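Long-range contact in type-iv like pilin ttha1219 (Thermus thermophilus, PDB 5G23), which is a type IV-like pilin that probably takes part in pilus-linked natural competence and DNA uptake: residues V162-V173 and W227-A235. Residues are numbered along the deposited sequence; the frame is centred on the assembly and turned at random.
Sequences VNLRPEGASPKV and WIVQTPNLA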
loop_
_atom_site.group_PDB
_atom_site.type_symbol
_atom_site.label_atom_id
_atom_site.label_comp_id
_atom_site.label_asym_id
_atom_site.label_seq_id
_atom_site.Cartn_x
_atom_site.Cartn_y
_atom_site.Cartn_z
ATOM N N VAL B 162 13.460 -8.544 18.480
ATOM C CA VAL B 162 12.583 -9.627 18.950
ATOM C C VAL B 162 13.018 -10.936 18.340
ATOM O O VAL B 162 13.156 -11.046 17.117
ATOM C CB VAL B 162 11.139 -9.402 18.553
ATOM C CG1 VAL B 162 10.258 -10.553 18.999
ATOM C CG2 VAL B 162 10.635 -8.100 19.155
ATOM N N ASN B 163 13.191 -11.934 19.205
ATOM C CA ASN B 163 13.520 -13.319 18.799
ATOM C C ASN B 163 12.354 -14.256 19.133
ATOM O O ASN B 163 11.774 -14.207 20.222
ATOM C CB ASN B 163 14.815 -13.765 19.503
ATOM C CG ASN B 163 16.005 -12.836 19.164
ATOM O OD1 ASN B 163 16.612 -12.215 20.069
ATOM N ND2 ASN B 163 16.255 -12.613 17.871
ATOM N N LEU B 164 11.962 -15.051 18.165
ATOM C CA LEU B 164 10.884 -15.995 18.359
ATOM C C LEU B 164 11.532 -17.361 18.566
ATOM O O LEU B 164 12.294 -17.852 17.751
ATOM C CB LEU B 164 9.943 -15.997 17.175
ATOM C CG LEU B 164 9.352 -14.619 16.893
ATOM C CD1 LEU B 164 8.279 -14.699 15.810
ATOM C CD2 LEU B 164 8.777 -14.048 18.166
ATOM N N ARG B 165 11.233 -17.954 19.695
ATOM C CA ARG B 165 11.790 -19.262 20.069
ATOM C C ARG B 165 10.631 -20.196 20.236
ATOM O O ARG B 165 9.492 -19.767 20.455
ATOM C CB ARG B 165 12.608 -19.159 21.342
ATOM C CG ARG B 165 13.793 -18.207 21.146
ATOM C CD ARG B 165 14.762 -18.226 22.307
ATOM N NE ARG B 165 15.194 -19.562 22.750
ATOM C CZ ARG B 165 15.700 -20.539 21.996
ATOM N NH1 ARG B 165 15.850 -20.414 20.684
ATOM N NH2 ARG B 165 16.034 -21.702 22.571
ATOM N N PRO B 166 10.884 -21.478 20.077
ATOM C CA PRO B 166 9.761 -22.390 20.270
ATOM C C PRO B 166 8.978 -22.097 21.579
ATOM O O PRO B 166 7.748 -22.153 21.567
ATOM C CB PRO B 166 10.438 -23.765 20.275
ATOM C CG PRO B 166 11.630 -23.577 19.402
ATOM C CD PRO B 166 12.113 -22.173 19.677
ATOM N N GLU B 167 9.675 -21.834 22.687
ATOM C CA GLU B 167 8.988 -21.482 23.967
ATOM C C GLU B 167 8.175 -20.162 23.883
ATOM O O GLU B 167 7.217 -19.984 24.611
ATOM C CB GLU B 167 9.952 -21.468 25.164
ATOM C CG GLU B 167 11.090 -20.458 25.119
ATOM C CD GLU B 167 12.337 -20.989 24.413
ATOM O OE1 GLU B 167 12.224 -21.850 23.523
ATOM O OE2 GLU B 167 13.446 -20.472 24.703
ATOM N N GLY B 168 8.544 -19.253 22.999
ATOM C CA GLY B 168 7.780 -18.023 22.825
ATOM C C GLY B 168 8.606 -16.841 22.333
ATOM O O GLY B 168 9.786 -16.985 21.997
ATOM N N ALA B 169 7.979 -15.661 22.316
ATOM C CA ALA B 169 8.616 -14.466 21.853
ATOM C C ALA B 169 9.396 -13.814 22.980
ATOM O O ALA B 169 8.960 -13.815 24.127
ATOM C CB ALA B 169 7.582 -13.487 21.300
ATOM N N SER B 170 10.519 -13.186 22.636
ATOM C CA SER B 170 11.314 -12.473 23.616
ATOM C C SER B 170 11.918 -11.210 23.031
ATOM O O SER B 170 12.757 -11.287 22.105
ATOM C CB SER B 170 12.417 -13.398 24.130
ATOM O OG SER B 170 13.131 -12.752 25.156
ATOM N N PRO B 171 11.510 -10.026 23.536
ATOM C CA PRO B 171 10.354 -9.826 24.442
ATOM C C PRO B 171 9.034 -9.998 23.701
ATOM O O PRO B 171 9.058 -10.173 22.487
ATOM C CB PRO B 171 10.496 -8.369 24.860
ATOM C CG PRO B 171 11.120 -7.735 23.668
ATOM C CD PRO B 171 12.145 -8.746 23.192
ATOM N N LYS B 172 7.926 -9.881 24.417
ATOM C CA LYS B 172 6.599 -10.010 23.842
ATOM C C LYS B 172 6.105 -8.653 23.380
ATOM O O LYS B 172 5.734 -7.799 24.177
ATOM C CB LYS B 172 5.561 -10.591 24.829
ATOM C CG LYS B 172 5.442 -12.092 24.830
ATOM C CD LYS B 172 6.434 -12.732 25.781
ATOM C CE LYS B 172 6.283 -14.274 25.846
ATOM N NZ LYS B 172 7.556 -14.982 26.161
ATOM N N VAL B 173 6.069 -8.430 22.081
ATOM C CA VAL B 173 5.655 -7.172 21.526
ATOM C C VAL B 173 4.273 -7.328 20.935
ATOM O O VAL B 173 4.050 -8.143 20.089
ATOM C CB VAL B 173 6.636 -6.689 20.422
ATOM C CG1 VAL B 173 6.109 -5.462 19.705
ATOM C CG2 VAL B 173 7.999 -6.379 21.031
ATOM N N TRP B 227 -0.313 5.805 13.493
ATOM C CA TRP B 227 -1.119 4.623 13.355
ATOM C C TRP B 227 -0.516 3.453 14.147
ATOM O O TRP B 227 0.698 3.415 14.325
ATOM C CB TRP B 227 -1.405 4.328 11.884
ATOM C CG TRP B 227 -0.261 3.844 11.035
ATOM C CD1 TRP B 227 -0.167 2.631 10.554
ATOM C CD2 TRP B 227 0.823 4.578 10.493
ATOM N NE1 TRP B 227 0.938 2.487 9.795
ATOM C CE2 TRP B 227 1.574 3.692 9.736
ATOM C CE3 TRP B 227 1.290 5.895 10.638
ATOM C CZ2 TRP B 227 2.740 4.062 9.084
ATOM C CZ3 TRP B 227 2.410 6.305 9.928
ATOM C CH2 TRP B 227 3.154 5.381 9.169
ATOM N N ILE B 228 -1.384 2.566 14.596
ATOM C CA ILE B 228 -1.024 1.454 15.415
ATOM C C ILE B 228 -1.217 0.199 14.614
ATOM O O ILE B 228 -2.236 0.023 13.962
ATOM C CB ILE B 228 -1.934 1.340 16.635
ATOM C CG1 ILE B 228 -1.985 2.647 17.382
ATOM C CG2 ILE B 228 -1.429 0.174 17.480
ATOM C CD1 ILE B 228 -0.622 3.216 17.792
ATOM N N VAL B 229 -0.201 -0.639 14.604
ATOM C CA VAL B 229 -0.194 -1.923 13.896
ATOM C C VAL B 229 -0.058 -3.045 14.885
ATOM O O VAL B 229 0.935 -3.091 15.626
ATOM C CB VAL B 229 0.983 -2.000 12.930
ATOM C CG1 VAL B 229 0.878 -3.286 12.142
ATOM C CG2 VAL B 229 0.951 -0.845 11.937
ATOM N N GLN B 230 -1.060 -3.945 14.965
ATOM C CA GLN B 230 -0.974 -5.062 15.883
ATOM C C GLN B 230 0.083 -6.023 15.324
ATOM O O GLN B 230 0.241 -6.145 14.094
ATOM C CB GLN B 230 -2.345 -5.735 16.073
ATOM C CG GLN B 230 -3.413 -4.828 16.556
ATOM C CD GLN B 230 -3.152 -4.255 17.920
ATOM O OE1 GLN B 230 -3.229 -3.047 18.070
ATOM N NE2 GLN B 230 -2.794 -5.068 18.898
ATOM N N THR B 231 0.795 -6.717 16.224
ATOM C CA THR B 231 1.800 -7.645 15.831
ATOM C C THR B 231 1.578 -8.986 16.540
ATOM O O THR B 231 2.386 -9.427 17.358
ATOM C CB THR B 231 3.204 -7.094 16.120
ATOM O OG1 THR B 231 3.303 -6.759 17.500
ATOM C CG2 THR B 231 3.531 -5.848 15.277
ATOM N N PRO B 232 0.448 -9.657 16.253
ATOM C CA PRO B 232 0.121 -10.864 16.994
ATOM C C PRO B 232 1.193 -11.965 16.827
ATOM O O PRO B 232 1.403 -12.778 17.752
ATOM C CB PRO B 232 -1.234 -11.288 16.421
ATOM C CG PRO B 232 -1.328 -10.603 15.102
ATOM C CD PRO B 232 -0.592 -9.303 15.282
ATOM N N ASN B 233 1.890 -12.012 15.694
ATOM C CA ASN B 233 2.954 -13.024 15.558
ATOM C C ASN B 233 4.140 -12.770 16.483
ATOM O O ASN B 233 4.960 -13.671 16.681
ATOM C CB ASN B 233 3.399 -13.115 14.120
ATOM C CG ASN B 233 2.241 -13.322 13.153
ATOM O OD1 ASN B 233 2.149 -12.617 12.163
ATOM N ND2 ASN B 233 1.358 -14.209 13.458
ATOM N N LEU B 234 4.300 -11.570 17.037
ATOM C CA LEU B 234 5.413 -11.312 17.965
ATOM C C LEU B 234 5.066 -11.437 19.436
ATOM O O LEU B 234 5.880 -11.065 20.319
ATOM C CB LEU B 234 5.959 -9.909 17.745
ATOM C CG LEU B 234 6.404 -9.549 16.327
ATOM C CD1 LEU B 234 6.859 -8.126 16.340
ATOM C CD2 LEU B 234 7.507 -10.474 15.857
ATOM N N ALA B 235 3.807 -11.747 19.686
ATOM C CA ALA B 235 3.258 -11.714 21.024
ATOM C C ALA B 235 3.097 -13.133 21.465
ATOM O O ALA B 235 2.745 -13.322 22.603
ATOM C CB ALA B 235 1.900 -10.978 21.044
#
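Leu234 is wedged side chain first against the hairpin 162-170 and Val173. With CG swung anti to its own carbonyl carbon (chi1 -55°), it brings CD2 to 4.2 Å from Val162 CG1 and 4.3 Å from Leu164 CD1, while its CB packs on CB of Val173. Ala71 and Leu72 of strand 69-75 also touch this leucine. Its backbone works as well: Leu234 O takes the N-H of Val173 at 3.2 Å, the donor standing above the carbonyl plane, and Ala169 CB presses close on the same oxygen. Here the chain crosses from the seven-strand sheet to the four-strand one: it leaves the edge hairpin through cis-Pro171, goes on into strand 173-184, and is met there by the C-terminal 3-10 turn that follows strand 221-230. Thr231 lies just ahead of that turn, and its OG1, held between backbone N and carbonyl carbon (chi1 56°), donates to Val173 O at 3.0 Å from well above the carbonyl plane. A valine here would lose that hydroxyl and would probably leave Val173 O without this donor and the C-terminal turn freer to shift. Toward solvent the fit slackens: the nearest approach of Lys172 to Ala235 is CG to O, 3.7 Å, and the lysine chain bends back so that NZ hydrogen-bonds to Ala169 O at 2.7 Å.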